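PDB 4XUU: phosphatidylinositide phosphatase SAC2 from Homo sapiens, which dephosphorylates mainly phosphatidylinositol 4-phosphate, probably in endocytic recycling, and forms homodimers, this chain being its hSac2 domain. Local coordinates for residues C100-Y105 with F114-A119; I84-E89 with T131-A136; L51-S56 with L76-L81; R45-L50 with V60-D65; V70-R75 with K163-I168. All coordinates share one frame; numbering follows the deposited sequence.

Contact 1: C100-Y105 with F114-A119; sequences CMRLHY and FHTLRA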
# COMPACT_ATOMS: atom_id res chain seq x y z
N CYS A 100 0.80 12.96 7.90
CA CYS A 100 -0.13 13.96 7.39
C CYS A 100 -0.17 13.98 5.87
O CYS A 100 0.77 13.55 5.20
CB CYS A 100 0.17 15.34 7.97
SG CYS A 100 -0.10 15.42 9.76
N MSE A 101 -1.29 14.47 5.34
CA MSE A 101 -1.54 14.54 3.92
C MSE A 101 -1.61 16.00 3.50
O MSE A 101 -2.40 16.78 4.03
CB MSE A 101 -2.86 13.85 3.60
CG MSE A 101 -3.15 13.73 2.13
SE MSE A 101 -4.95 13.07 1.86
CE MSE A 101 -5.03 13.19 -0.05
N ARG A 102 -0.77 16.36 2.53
CA ARG A 102 -0.68 17.73 2.07
C ARG A 102 -1.20 17.87 0.64
O ARG A 102 -0.67 17.27 -0.29
CB ARG A 102 0.77 18.20 2.18
CG ARG A 102 0.99 19.67 1.94
CD ARG A 102 2.30 20.11 2.54
NE ARG A 102 2.16 20.45 3.95
CZ ARG A 102 3.17 20.78 4.75
NH1 ARG A 102 4.42 20.80 4.29
NH2 ARG A 102 2.93 21.08 6.02
N LEU A 103 -2.25 18.67 0.49
CA LEU A 103 -2.90 18.91 -0.80
C LEU A 103 -2.48 20.27 -1.35
O LEU A 103 -2.94 21.31 -0.87
CB LEU A 103 -4.43 18.87 -0.65
CG LEU A 103 -5.10 17.70 0.07
CD1 LEU A 103 -6.58 17.97 0.27
CD2 LEU A 103 -4.90 16.40 -0.68
N HIS A 104 -1.61 20.26 -2.35
CA HIS A 104 -1.12 21.49 -2.97
C HIS A 104 -2.07 21.94 -4.07
O HIS A 104 -2.33 21.20 -5.01
CB HIS A 104 0.29 21.29 -3.55
CG HIS A 104 1.32 20.93 -2.52
ND1 HIS A 104 2.22 21.84 -2.01
CD2 HIS A 104 1.60 19.75 -1.91
CE1 HIS A 104 3.00 21.25 -1.14
NE2 HIS A 104 2.65 19.98 -1.06
N TYR A 105 -2.59 23.16 -3.95
CA TYR A 105 -3.51 23.68 -4.95
C TYR A 105 -3.08 25.02 -5.53
O TYR A 105 -2.38 25.81 -4.89
CB TYR A 105 -4.95 23.73 -4.41
CG TYR A 105 -5.22 24.77 -3.34
CD1 TYR A 105 -5.05 24.48 -1.99
CD2 TYR A 105 -5.70 26.04 -3.68
CE1 TYR A 105 -5.31 25.43 -1.00
CE2 TYR A 105 -5.97 27.00 -2.71
CZ TYR A 105 -5.78 26.68 -1.37
OH TYR A 105 -6.04 27.63 -0.40
N PHE A 114 -1.56 25.21 0.32
CA PHE A 114 -1.79 23.81 0.68
C PHE A 114 -2.56 23.58 1.97
O PHE A 114 -2.47 24.36 2.92
CB PHE A 114 -0.49 22.98 0.67
CG PHE A 114 0.63 23.58 1.49
CD1 PHE A 114 0.71 23.35 2.86
CD2 PHE A 114 1.64 24.32 0.88
CE1 PHE A 114 1.76 23.89 3.62
CE2 PHE A 114 2.69 24.86 1.62
CZ PHE A 114 2.75 24.64 2.99
N HIS A 115 -3.33 22.50 1.98
CA HIS A 115 -4.02 22.02 3.17
C HIS A 115 -3.24 20.84 3.72
O HIS A 115 -2.86 19.95 2.96
CB HIS A 115 -5.43 21.58 2.83
CG HIS A 115 -6.27 22.65 2.23
ND1 HIS A 115 -6.74 23.73 2.97
CD2 HIS A 115 -6.74 22.83 0.98
CE1 HIS A 115 -7.45 24.51 2.19
NE2 HIS A 115 -7.48 23.99 0.98
N THR A 116 -3.02 20.83 5.02
CA THR A 116 -2.31 19.72 5.65
C THR A 116 -3.24 19.04 6.66
O THR A 116 -3.58 19.62 7.69
CB THR A 116 -1.00 20.16 6.31
OG1 THR A 116 -0.27 21.00 5.40
CG2 THR A 116 -0.15 18.96 6.67
N LEU A 117 -3.64 17.82 6.33
CA LEU A 117 -4.69 17.13 7.05
C LEU A 117 -4.24 15.78 7.58
O LEU A 117 -3.33 15.16 7.03
CB LEU A 117 -5.92 16.97 6.14
CG LEU A 117 -6.37 18.23 5.39
CD1 LEU A 117 -7.39 17.89 4.30
CD2 LEU A 117 -6.91 19.30 6.34
N ARG A 118 -4.88 15.32 8.65
CA ARG A 118 -4.65 13.98 9.16
C ARG A 118 -5.96 13.35 9.62
O ARG A 118 -6.98 14.03 9.74
CB ARG A 118 -3.61 13.97 10.29
CG ARG A 118 -4.04 14.63 11.60
CD ARG A 118 -3.18 14.15 12.74
NE ARG A 118 -3.40 14.92 13.97
CZ ARG A 118 -4.08 14.47 15.03
NH1 ARG A 118 -4.60 13.25 15.04
NH2 ARG A 118 -4.22 15.26 16.08
N ALA A 119 -5.91 12.05 9.87
CA ALA A 119 -7.10 11.31 10.24
C ALA A 119 -7.28 11.26 11.75
O ALA A 119 -6.30 11.17 12.50
CB ALA A 119 -7.06 9.91 9.65
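Strands 100-105 and 114-119 run antiparallel, with Met101-Leu117 and Leu103-His115 as the hydrogen-bonded pairs and Met101 N only 2.7 Å from Leu117 O. Arg102 lies on the face it shares with His104, Phe114 and Thr116. Its CG stands anti to the backbone N, and a bend at chi3 (-85°) turns NE toward Thr116. NE donates to Thr116 OG1 over 2.9 Å, and the hydroxyl oxygen lies close to the guanidinium plane. Arg102 CD sits over the face of the Phe114 ring, 4.0 Å from its centroid, in a CH-pi contact. Both Arg102 and Thr116 are tied to Asp36, by a salt bridge and a hydrogen bond respectively. An alanine in place of Arg102 would probably leave the Asp36 carboxylate without its charged mate and uncover the Phe114 face. The two strands form the hairpin 99-107/110-119 within the sheet of this pleckstrin-homology-like domain. Phe114 CB lies over the His104 ring, while His104 NE2 bonds to Glu85. On the other face Leu103 and Leu117 cross at about a right angle, their CD1 atoms 4.1 Å apart. Selenomethionine Met101 extends its unbranched chain to helix 129-145, and Cys100 is joined to Cys35 by a disulfide.

Contact 2: I84-E89 with T131-A136; sequences IEIGPE and TLQCIA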
# COMPACT_ATOMS: atom_id res chain seq x y z
N ILE A 84 -0.20 15.61 -4.30
CA ILE A 84 -0.40 15.22 -2.91
C ILE A 84 0.89 14.68 -2.31
O ILE A 84 1.57 13.85 -2.92
CB ILE A 84 -1.54 14.17 -2.76
CG1 ILE A 84 -2.86 14.70 -3.32
CG2 ILE A 84 -1.70 13.76 -1.30
CD1 ILE A 84 -3.96 13.67 -3.42
N GLU A 85 1.23 15.16 -1.12
CA GLU A 85 2.38 14.64 -0.38
C GLU A 85 1.92 13.94 0.88
O GLU A 85 1.06 14.45 1.60
CB GLU A 85 3.34 15.77 -0.02
CG GLU A 85 3.97 16.47 -1.20
CD GLU A 85 4.90 17.58 -0.78
OE1 GLU A 85 4.55 18.33 0.16
OE2 GLU A 85 5.99 17.70 -1.38
N ILE A 86 2.49 12.76 1.16
CA ILE A 86 2.17 12.02 2.38
C ILE A 86 3.43 11.62 3.14
O ILE A 86 4.25 10.83 2.66
CB ILE A 86 1.29 10.76 2.10
CG1 ILE A 86 -0.08 11.18 1.56
CG2 ILE A 86 1.12 9.94 3.38
CD1 ILE A 86 -0.95 10.02 1.09
N GLY A 87 3.58 12.16 4.35
CA GLY A 87 4.72 11.85 5.19
C GLY A 87 4.52 12.24 6.64
O GLY A 87 3.45 12.72 7.00
N PRO A 88 5.56 12.04 7.47
CA PRO A 88 5.50 12.40 8.88
C PRO A 88 5.22 13.89 9.08
O PRO A 88 5.71 14.72 8.31
CB PRO A 88 6.91 12.06 9.39
CG PRO A 88 7.41 11.04 8.44
CD PRO A 88 6.86 11.43 7.12
N GLU A 89 4.42 14.20 10.09
CA GLU A 89 4.03 15.58 10.42
C GLU A 89 5.22 16.53 10.59
O GLU A 89 6.25 16.15 11.16
CB GLU A 89 3.14 15.62 11.67
CG GLU A 89 3.67 14.82 12.86
CD GLU A 89 3.25 15.39 14.20
OE1 GLU A 89 3.66 14.82 15.24
OE2 GLU A 89 2.54 16.42 14.23
N THR A 131 -5.16 5.35 5.85
CA THR A 131 -6.37 6.14 5.67
C THR A 131 -6.12 7.29 4.69
O THR A 131 -6.94 7.57 3.83
CB THR A 131 -6.89 6.71 7.01
OG1 THR A 131 -7.21 5.64 7.90
CG2 THR A 131 -8.13 7.58 6.82
N LEU A 132 -4.97 7.94 4.84
CA LEU A 132 -4.60 9.06 3.99
C LEU A 132 -4.21 8.61 2.58
O LEU A 132 -4.49 9.31 1.60
CB LEU A 132 -3.47 9.89 4.64
CG LEU A 132 -3.72 10.48 6.04
CD1 LEU A 132 -2.46 11.17 6.55
CD2 LEU A 132 -4.91 11.45 6.08
N GLN A 133 -3.57 7.44 2.47
CA GLN A 133 -3.23 6.88 1.17
C GLN A 133 -4.50 6.56 0.38
O GLN A 133 -4.56 6.77 -0.84
CB GLN A 133 -2.34 5.63 1.32
CG GLN A 133 -1.82 5.03 0.00
CD GLN A 133 -0.88 5.96 -0.78
OE1 GLN A 133 -0.02 6.64 -0.21
NE2 GLN A 133 -1.05 5.99 -2.10
N CYS A 134 -5.52 6.08 1.09
CA CYS A 134 -6.82 5.78 0.50
C CYS A 134 -7.52 7.01 -0.05
O CYS A 134 -8.02 6.98 -1.19
CB CYS A 134 -7.71 5.08 1.53
SG CYS A 134 -7.24 3.35 1.76
N ILE A 135 -7.55 8.08 0.73
CA ILE A 135 -8.16 9.34 0.31
C ILE A 135 -7.45 9.91 -0.93
O ILE A 135 -8.10 10.27 -1.91
CB ILE A 135 -8.22 10.38 1.47
CG1 ILE A 135 -9.14 9.88 2.59
CG2 ILE A 135 -8.68 11.74 0.96
CD1 ILE A 135 -8.99 10.63 3.90
N ALA A 136 -6.11 9.95 -0.87
CA ALA A 136 -5.28 10.42 -1.99
C ALA A 136 -5.55 9.62 -3.26
O ALA A 136 -5.61 10.18 -4.35
CB ALA A 136 -3.81 10.35 -1.62
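Strand 84-88, carrying Ile84 and Ile86, and helix 131-136, carrying Ala136, run almost exactly antiparallel at 176°, with their axes 9.7 Å apart at closest approach. No hydrogen bond joins them, so the contact rests on the two isoleucines, which point from the same side of the strand toward the helix. In Ile86, CG1 is anti to the carbonyl carbon and the chain then runs on extended (chi2 173°), which carries CD1 to the helix surface. There CD1 meets Leu132 O at 3.6 Å and Ala136 CB at 4.0 Å. Gln133 bends at chi2, which turns CD back toward the strand, and OE1 ends 3.7 Å from Ile86 CD1; its NE2 is held by Glu137, one turn further along the helix. Ile84 CD1 touches Ala136 CB at 3.8 Å. Alanine suits this position because its single methyl lets the backbone of the helix come close to both isoleucines. Cys134 points away from the strand and forms a disulfide with Cys134 of the second subunit. A helix that follows the seventh strand and turns its apolar side to the bent sheet is consistent with the pleckstrin-homology fold, whose C-terminal helix closes one end of the barrel.

Contact 3: L51-S56 with L76-L81; sequences LLLSNS and LSLENL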
# COMPACT_ATOMS: atom_id res chain seq x y z
N LEU A 51 -13.72 17.16 4.27
CA LEU A 51 -13.27 17.07 2.89
C LEU A 51 -14.29 16.31 2.06
O LEU A 51 -14.61 15.15 2.36
CB LEU A 51 -11.89 16.39 2.80
CG LEU A 51 -11.29 16.07 1.43
CD1 LEU A 51 -10.93 17.33 0.64
CD2 LEU A 51 -10.07 15.17 1.58
N LEU A 52 -14.82 16.97 1.03
CA LEU A 52 -15.79 16.33 0.14
C LEU A 52 -15.21 16.21 -1.27
O LEU A 52 -14.48 17.08 -1.73
CB LEU A 52 -17.11 17.11 0.09
CG LEU A 52 -17.82 17.46 1.41
CD1 LEU A 52 -19.00 18.41 1.14
CD2 LEU A 52 -18.28 16.22 2.18
N LEU A 53 -15.57 15.14 -1.95
CA LEU A 53 -15.11 14.95 -3.31
C LEU A 53 -16.29 14.76 -4.26
O LEU A 53 -17.09 13.84 -4.11
CB LEU A 53 -14.12 13.77 -3.39
CG LEU A 53 -13.60 13.36 -4.77
CD1 LEU A 53 -12.80 14.50 -5.44
CD2 LEU A 53 -12.79 12.06 -4.69
N SER A 54 -16.38 15.65 -5.25
CA SER A 54 -17.31 15.44 -6.36
C SER A 54 -16.54 14.98 -7.59
O SER A 54 -15.32 14.81 -7.54
CB SER A 54 -18.11 16.72 -6.66
OG SER A 54 -17.41 17.57 -7.54
N ASN A 55 -17.25 14.79 -8.69
CA ASN A 55 -16.64 14.37 -9.95
C ASN A 55 -15.73 15.43 -10.57
O ASN A 55 -14.90 15.12 -11.42
CB ASN A 55 -17.72 13.95 -10.94
CG ASN A 55 -18.56 15.12 -11.43
OD1 ASN A 55 -18.44 15.54 -12.58
ND2 ASN A 55 -19.39 15.67 -10.56
N SER A 56 -15.88 16.68 -10.12
CA SER A 56 -15.16 17.79 -10.74
C SER A 56 -14.47 18.73 -9.75
O SER A 56 -13.69 19.60 -10.15
CB SER A 56 -16.12 18.60 -11.60
OG SER A 56 -17.06 19.28 -10.80
N LEU A 76 -12.89 23.85 -4.65
CA LEU A 76 -11.67 23.89 -5.44
C LEU A 76 -11.80 22.90 -6.58
O LEU A 76 -12.04 21.71 -6.37
CB LEU A 76 -10.47 23.54 -4.55
CG LEU A 76 -10.15 24.50 -3.39
CD1 LEU A 76 -9.48 23.78 -2.22
CD2 LEU A 76 -9.30 25.67 -3.88
N SER A 77 -11.67 23.41 -7.80
CA SER A 77 -11.70 22.57 -8.99
C SER A 77 -10.56 21.57 -8.93
O SER A 77 -9.48 21.87 -8.42
CB SER A 77 -11.58 23.43 -10.25
OG SER A 77 -11.60 22.62 -11.41
N LEU A 78 -10.81 20.36 -9.44
CA LEU A 78 -9.79 19.32 -9.46
C LEU A 78 -8.63 19.64 -10.40
O LEU A 78 -7.51 19.16 -10.20
CB LEU A 78 -10.39 17.95 -9.76
CG LEU A 78 -11.16 17.26 -8.62
CD1 LEU A 78 -11.97 16.09 -9.15
CD2 LEU A 78 -10.24 16.79 -7.50
N GLU A 79 -8.89 20.46 -11.42
CA GLU A 79 -7.83 20.93 -12.32
C GLU A 79 -6.70 21.63 -11.57
O GLU A 79 -5.54 21.55 -11.98
CB GLU A 79 -8.38 21.90 -13.38
CG GLU A 79 -8.91 21.24 -14.64
CD GLU A 79 -10.42 21.15 -14.67
OE1 GLU A 79 -11.03 20.88 -13.61
OE2 GLU A 79 -11.00 21.37 -15.75
N ASN A 80 -7.06 22.31 -10.48
CA ASN A 80 -6.11 23.12 -9.72
C ASN A 80 -5.37 22.37 -8.62
O ASN A 80 -4.43 22.92 -8.03
CB ASN A 80 -6.81 24.36 -9.14
CG ASN A 80 -7.25 25.34 -10.21
OD1 ASN A 80 -8.30 25.97 -10.09
ND2 ASN A 80 -6.45 25.48 -11.27
N LEU A 81 -5.78 21.14 -8.34
CA LEU A 81 -5.08 20.28 -7.40
C LEU A 81 -3.81 19.73 -8.05
O LEU A 81 -3.89 18.83 -8.89
CB LEU A 81 -5.99 19.14 -6.92
CG LEU A 81 -5.45 18.20 -5.83
CD1 LEU A 81 -5.00 18.96 -4.59
CD2 LEU A 81 -6.49 17.16 -5.46
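The flat groups that meet here are peptide units, and one face of the Ser56 carbonyl is taken by Leu78. Leu78 N donates to Ser56 O at 3.1 Å from above the carbonyl plane, 35° out of it. On that same side Leu78 CD1 stands almost straight over the carbonyl carbon, 3.7 Å from Ser56 C. Its other methyl, CD2, reaches Leu53 CD1 at 4.0 Å, the two side chains crossing at about a right angle. A branched apolar residue suits the site, since one methyl can lie on the peptide while the other meets Leu53; both leucines also touch Thr142 of helix 129-145. An alanine here would keep the backbone bond but would probably open a gap beside Leu53 and over the Ser56 carbonyl. Ser54 OG accepts from Ser56 N at 3.1 Å, closing an ST turn, and also bonds to Glu24 and to Ala57 N. Beyond Leu78 the chain coils briefly, and Leu81 N returns to Leu78 O at 3.2 Å. The carbonyls of Leu78 and Leu81 both accept hydrogen bonds from Lys143 NZ of helix 129-145. Strands 48-54, 57-63 and 70-77 form a beta meander, and this contact ties its first tight turn to the exit of its third strand.

Contact 4: R45-L50 with V60-D65; sequences RDVDVL and VAYYDD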
# COMPACT_ATOMS: atom_id res chain seq x y z
N ARG A 45 -5.62 21.64 20.83
CA ARG A 45 -7.03 21.45 20.47
C ARG A 45 -7.19 21.22 18.97
O ARG A 45 -6.69 21.99 18.15
CB ARG A 45 -7.90 22.62 20.96
CG ARG A 45 -7.43 24.01 20.51
CD ARG A 45 -7.97 25.11 21.41
NE ARG A 45 -7.21 25.25 22.65
CZ ARG A 45 -7.32 26.27 23.50
NH1 ARG A 45 -8.15 27.27 23.25
NH2 ARG A 45 -6.58 26.30 24.60
N ASP A 46 -7.88 20.13 18.62
CA ASP A 46 -8.02 19.70 17.22
C ASP A 46 -8.98 20.58 16.44
O ASP A 46 -10.10 20.83 16.88
CB ASP A 46 -8.49 18.25 17.15
CG ASP A 46 -7.50 17.27 17.75
OD1 ASP A 46 -6.49 17.70 18.35
OD2 ASP A 46 -7.73 16.05 17.61
N VAL A 47 -8.53 21.04 15.28
CA VAL A 47 -9.42 21.73 14.34
C VAL A 47 -10.01 20.70 13.39
O VAL A 47 -9.29 20.06 12.62
CB VAL A 47 -8.68 22.85 13.55
CG1 VAL A 47 -9.62 23.50 12.53
CG2 VAL A 47 -8.12 23.90 14.50
N ASP A 48 -11.33 20.52 13.47
CA ASP A 48 -12.06 19.61 12.59
C ASP A 48 -12.12 20.13 11.16
O ASP A 48 -12.30 21.33 10.94
CB ASP A 48 -13.48 19.36 13.10
CG ASP A 48 -13.53 18.41 14.28
OD1 ASP A 48 -12.50 17.79 14.62
OD2 ASP A 48 -14.62 18.28 14.88
N VAL A 49 -11.96 19.21 10.21
CA VAL A 49 -11.99 19.53 8.79
C VAL A 49 -12.89 18.55 8.04
O VAL A 49 -12.80 17.33 8.25
CB VAL A 49 -10.57 19.51 8.15
CG1 VAL A 49 -10.65 19.75 6.66
CG2 VAL A 49 -9.67 20.55 8.81
N LEU A 50 -13.74 19.08 7.17
CA LEU A 50 -14.54 18.24 6.29
C LEU A 50 -14.00 18.32 4.86
O LEU A 50 -13.83 19.41 4.31
CB LEU A 50 -16.02 18.62 6.34
CG LEU A 50 -16.98 17.80 5.47
CD1 LEU A 50 -17.18 16.37 6.01
CD2 LEU A 50 -18.32 18.50 5.30
N VAL A 60 -13.23 21.83 0.98
CA VAL A 60 -12.57 21.82 2.28
C VAL A 60 -13.23 22.83 3.22
O VAL A 60 -13.30 24.02 2.92
CB VAL A 60 -11.05 22.12 2.18
CG1 VAL A 60 -10.38 21.90 3.51
CG2 VAL A 60 -10.40 21.26 1.10
N ALA A 61 -13.72 22.32 4.35
CA ALA A 61 -14.39 23.14 5.35
C ALA A 61 -13.72 22.98 6.71
O ALA A 61 -13.64 21.87 7.24
CB ALA A 61 -15.86 22.78 5.43
N TYR A 62 -13.24 24.09 7.26
CA TYR A 62 -12.67 24.11 8.61
C TYR A 62 -13.75 24.51 9.62
O TYR A 62 -14.53 25.43 9.38
CB TYR A 62 -11.49 25.07 8.70
CG TYR A 62 -10.23 24.61 7.98
CD1 TYR A 62 -10.15 24.65 6.59
CD2 TYR A 62 -9.12 24.15 8.69
CE1 TYR A 62 -9.00 24.23 5.92
CE2 TYR A 62 -7.96 23.74 8.04
CZ TYR A 62 -7.92 23.78 6.65
OH TYR A 62 -6.79 23.37 5.97
N TYR A 63 -13.80 23.80 10.75
CA TYR A 63 -14.78 24.08 11.79
C TYR A 63 -14.18 24.86 12.95
O TYR A 63 -13.01 24.67 13.29
CB TYR A 63 -15.39 22.77 12.31
CG TYR A 63 -16.41 22.15 11.39
CD1 TYR A 63 -16.02 21.30 10.35
CD2 TYR A 63 -17.77 22.40 11.56
CE1 TYR A 63 -16.96 20.73 9.50
CE2 TYR A 63 -18.71 21.83 10.71
CZ TYR A 63 -18.30 21.00 9.69
OH TYR A 63 -19.24 20.44 8.85
N ASP A 64 -14.98 25.73 13.55
CA ASP A 64 -14.56 26.42 14.77
C ASP A 64 -14.51 25.44 15.93
O ASP A 64 -15.42 24.63 16.11
CB ASP A 64 -15.49 27.59 15.09
CG ASP A 64 -15.02 28.38 16.30
OD1 ASP A 64 -13.85 28.84 16.31
OD2 ASP A 64 -15.82 28.55 17.24
N ASP A 65 -13.49 25.47 16.77
CA ASP A 65 -13.50 24.54 17.89
C ASP A 65 -14.64 24.76 18.89
O ASP A 65 -15.25 23.81 19.38
CB ASP A 65 -12.18 24.56 18.60
CG ASP A 65 -11.69 25.93 18.79
OD1 ASP A 65 -12.54 26.84 18.83
OD2 ASP A 65 -10.47 26.11 18.89
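Val49 and Tyr62 are brought together by their first torsions: chi1 of 176° sets Val49 CG1 anti to the backbone N, which leaves CG2 anti to the carbonyl carbon; chi1 of -71° puts Tyr62 CG in that same position. The side chains then lie side by side, and Val49 CG2 makes a CH-pi contact over the Tyr62 face, 4.0 Å from the centroid. Val47 CG1 comes to the edge of this ring. Val49 CG1 meets Val60 CG1 at 3.8 Å, the beta-branched residue thus serving two neighbours. On the other face, Leu50 CB abuts the edge of the Tyr63 ring, 3.9 Å from CE1. Three backbone bonds hold the pairing, a reciprocal pair between Leu50 and Ala61 and one from Tyr63 N to Asp48 O. The hairpin lies between strand 26-34, beside 48-54, and strand 70-77, beside 57-63. Tyr62 leans on Leu117 of strand 110-119 and bonds through OH to His115, while Leu50 packs on Leu12 of the second subunit.

Contact 5: V70-R75 with K163-I168; sequences VNQYQR and KPHEDI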
# COMPACT_ATOMS: atom_id res chain seq x y z
N VAL A 70 -18.72 26.12 10.43
CA VAL A 70 -17.63 26.60 9.64
C VAL A 70 -16.96 27.92 9.94
O VAL A 70 -17.54 28.85 10.38
CB VAL A 70 -18.07 26.65 8.25
CG1 VAL A 70 -16.89 26.93 7.41
CG2 VAL A 70 -18.68 25.33 7.92
N ASN A 71 -15.67 27.93 9.71
CA ASN A 71 -14.83 29.05 9.92
C ASN A 71 -14.30 29.43 8.57
O ASN A 71 -13.92 30.55 8.32
CB ASN A 71 -13.68 28.55 10.73
CG ASN A 71 -13.15 29.55 11.66
OD1 ASN A 71 -11.98 29.88 11.63
ND2 ASN A 71 -13.99 30.04 12.52
N GLN A 72 -14.24 28.45 7.69
CA GLN A 72 -13.71 28.65 6.36
C GLN A 72 -14.29 27.65 5.41
O GLN A 72 -14.53 26.55 5.78
CB GLN A 72 -12.21 28.47 6.43
CG GLN A 72 -11.52 28.74 5.17
CD GLN A 72 -10.06 28.56 5.32
OE1 GLN A 72 -9.41 27.97 4.49
NE2 GLN A 72 -9.53 29.06 6.39
N TYR A 73 -14.49 28.02 4.17
CA TYR A 73 -15.07 27.13 3.18
C TYR A 73 -14.48 27.39 1.79
O TYR A 73 -14.38 28.53 1.36
CB TYR A 73 -16.59 27.28 3.15
CG TYR A 73 -17.29 26.51 2.05
CD1 TYR A 73 -17.45 27.07 0.78
CD2 TYR A 73 -17.80 25.24 2.28
CE1 TYR A 73 -18.09 26.38 -0.24
CE2 TYR A 73 -18.45 24.53 1.27
CZ TYR A 73 -18.59 25.11 0.01
OH TYR A 73 -19.23 24.43 -0.99
N GLN A 74 -14.10 26.32 1.10
CA GLN A 74 -13.50 26.43 -0.22
C GLN A 74 -14.01 25.33 -1.15
O GLN A 74 -13.95 24.15 -0.81
CB GLN A 74 -11.98 26.32 -0.14
CG GLN A 74 -11.25 27.51 0.48
CD GLN A 74 -9.74 27.33 0.46
OE1 GLN A 74 -9.23 26.26 0.76
NE2 GLN A 74 -9.02 28.39 0.10
N ARG A 75 -14.54 25.72 -2.30
CA ARG A 75 -14.72 24.79 -3.40
C ARG A 75 -13.52 24.96 -4.31
O ARG A 75 -13.17 26.09 -4.68
CB ARG A 75 -16.01 25.04 -4.18
CG ARG A 75 -16.22 24.04 -5.32
CD ARG A 75 -17.37 24.45 -6.22
NE ARG A 75 -17.47 23.61 -7.41
CZ ARG A 75 -16.78 23.80 -8.53
NH1 ARG A 75 -15.93 24.82 -8.64
NH2 ARG A 75 -16.95 22.98 -9.55
N LYS A 163 0.48 29.72 2.22
CA LYS A 163 -0.07 31.05 2.01
C LYS A 163 -1.48 31.07 2.59
O LYS A 163 -2.18 30.06 2.53
CB LYS A 163 -0.12 31.40 0.52
CG LYS A 163 1.23 31.63 -0.14
CD LYS A 163 1.05 32.17 -1.55
CE LYS A 163 2.37 32.56 -2.19
NZ LYS A 163 3.18 31.37 -2.58
N PRO A 164 -1.92 32.22 3.15
CA PRO A 164 -3.25 32.28 3.75
C PRO A 164 -4.36 31.82 2.79
O PRO A 164 -4.38 32.24 1.63
CB PRO A 164 -3.42 33.76 4.11
CG PRO A 164 -2.32 34.48 3.39
CD PRO A 164 -1.21 33.50 3.28
N HIS A 165 -5.24 30.95 3.27
CA HIS A 165 -6.36 30.48 2.48
C HIS A 165 -7.46 31.53 2.43
O HIS A 165 -7.71 32.24 3.40
CB HIS A 165 -6.96 29.19 3.05
CG HIS A 165 -5.96 28.09 3.26
ND1 HIS A 165 -5.39 27.40 2.22
CD2 HIS A 165 -5.46 27.55 4.40
CE1 HIS A 165 -4.57 26.49 2.71
NE2 HIS A 165 -4.59 26.56 4.03
N GLU A 166 -8.12 31.63 1.28
CA GLU A 166 -9.25 32.53 1.12
C GLU A 166 -10.49 31.72 0.79
O GLU A 166 -10.41 30.67 0.15
CB GLU A 166 -8.96 33.56 0.04
CG GLU A 166 -8.05 34.68 0.51
CD GLU A 166 -7.53 35.55 -0.62
OE1 GLU A 166 -6.67 35.06 -1.39
OE2 GLU A 166 -7.96 36.71 -0.72
N ASP A 167 -11.65 32.20 1.24
CA ASP A 167 -12.92 31.54 0.95
C ASP A 167 -13.21 31.59 -0.54
O ASP A 167 -13.01 32.63 -1.19
CB ASP A 167 -14.06 32.18 1.76
CG ASP A 167 -13.99 31.84 3.24
OD1 ASP A 167 -13.70 30.68 3.58
OD2 ASP A 167 -14.23 32.75 4.07
N ILE A 168 -13.65 30.47 -1.09
CA ILE A 168 -13.96 30.37 -2.52
C ILE A 168 -15.18 29.50 -2.80
O ILE A 168 -15.28 28.37 -2.34
CB ILE A 168 -12.71 29.96 -3.37
CG1 ILE A 168 -13.12 29.43 -4.74
CG2 ILE A 168 -11.86 28.94 -2.66
CD1 ILE A 168 -11.95 29.20 -5.69
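His165 is the first residue of 163-168 to meet the strand, its CB lying beside the Gln72 amide. The two side chains cross at about a right angle, with amide and ring planes 46° apart. The imidazole is fixed from outside the pair: it stacks on His115, and ND1 bonds to Tyr105 OH. Glu166 starts its side chain away from the strand and contributes its backbone, its O accepting from Gln74 NE2 at 2.7 Å, nearly in the plane of the amide. Gln74 reaches it because the chain runs extended beyond CG; NE2 also bonds to Tyr105 OH, so both donor hydrogens of this glutamine can be used. Asp167 OD1 takes the Tyr73 N-H at 2.8 Å, a nearly straight bond met along the C-O axis. A short carboxylate thus replaces a backbone carbonyl as the strand's acceptor. Ile168 completes the pairing through its own backbone. Its N donates to Tyr73 O at 3.2 Å, and its O accepts from Arg75 N at 2.8 Å. Its CG2 rests on the stem of Gln74, 3.5 Å from CG. Leu12 and Gln5 of the second subunit approach Tyr73 and Asp167. Strand 70-77 has a classic beta bulge at Asn71 and Gln72 opposite Tyr62, and is met by the C-terminal tail through a single backbone bridge, Gln74 with Ile168, at the edge of the sheet.

All five contacts belong to one domain and reach one sheet. Contacts 1 and 2 lie closest, their centres about 8 Å apart, and meet where Met101 CE packs on Ile84 and Ala136. Contact 1 is tied to contact 5 by Tyr105 OH and His165 ND1, 2.7 Å apart, and to contact 4 by His115 ND1 and Tyr62 OH, 3.0 Å apart. Contacts 4 and 5 share neighbouring strands. Contact 3 lies on the other side of the chain's centre from contact 4, although both use strand 48-54. Contacts 2 and 5, with centres about 21 Å apart, both touch the second subunit, in keeping with a homodimer. This chain holds the hSac2 domain; the phosphatase activity belongs to the whole protein, whose Sac domain is a separate part.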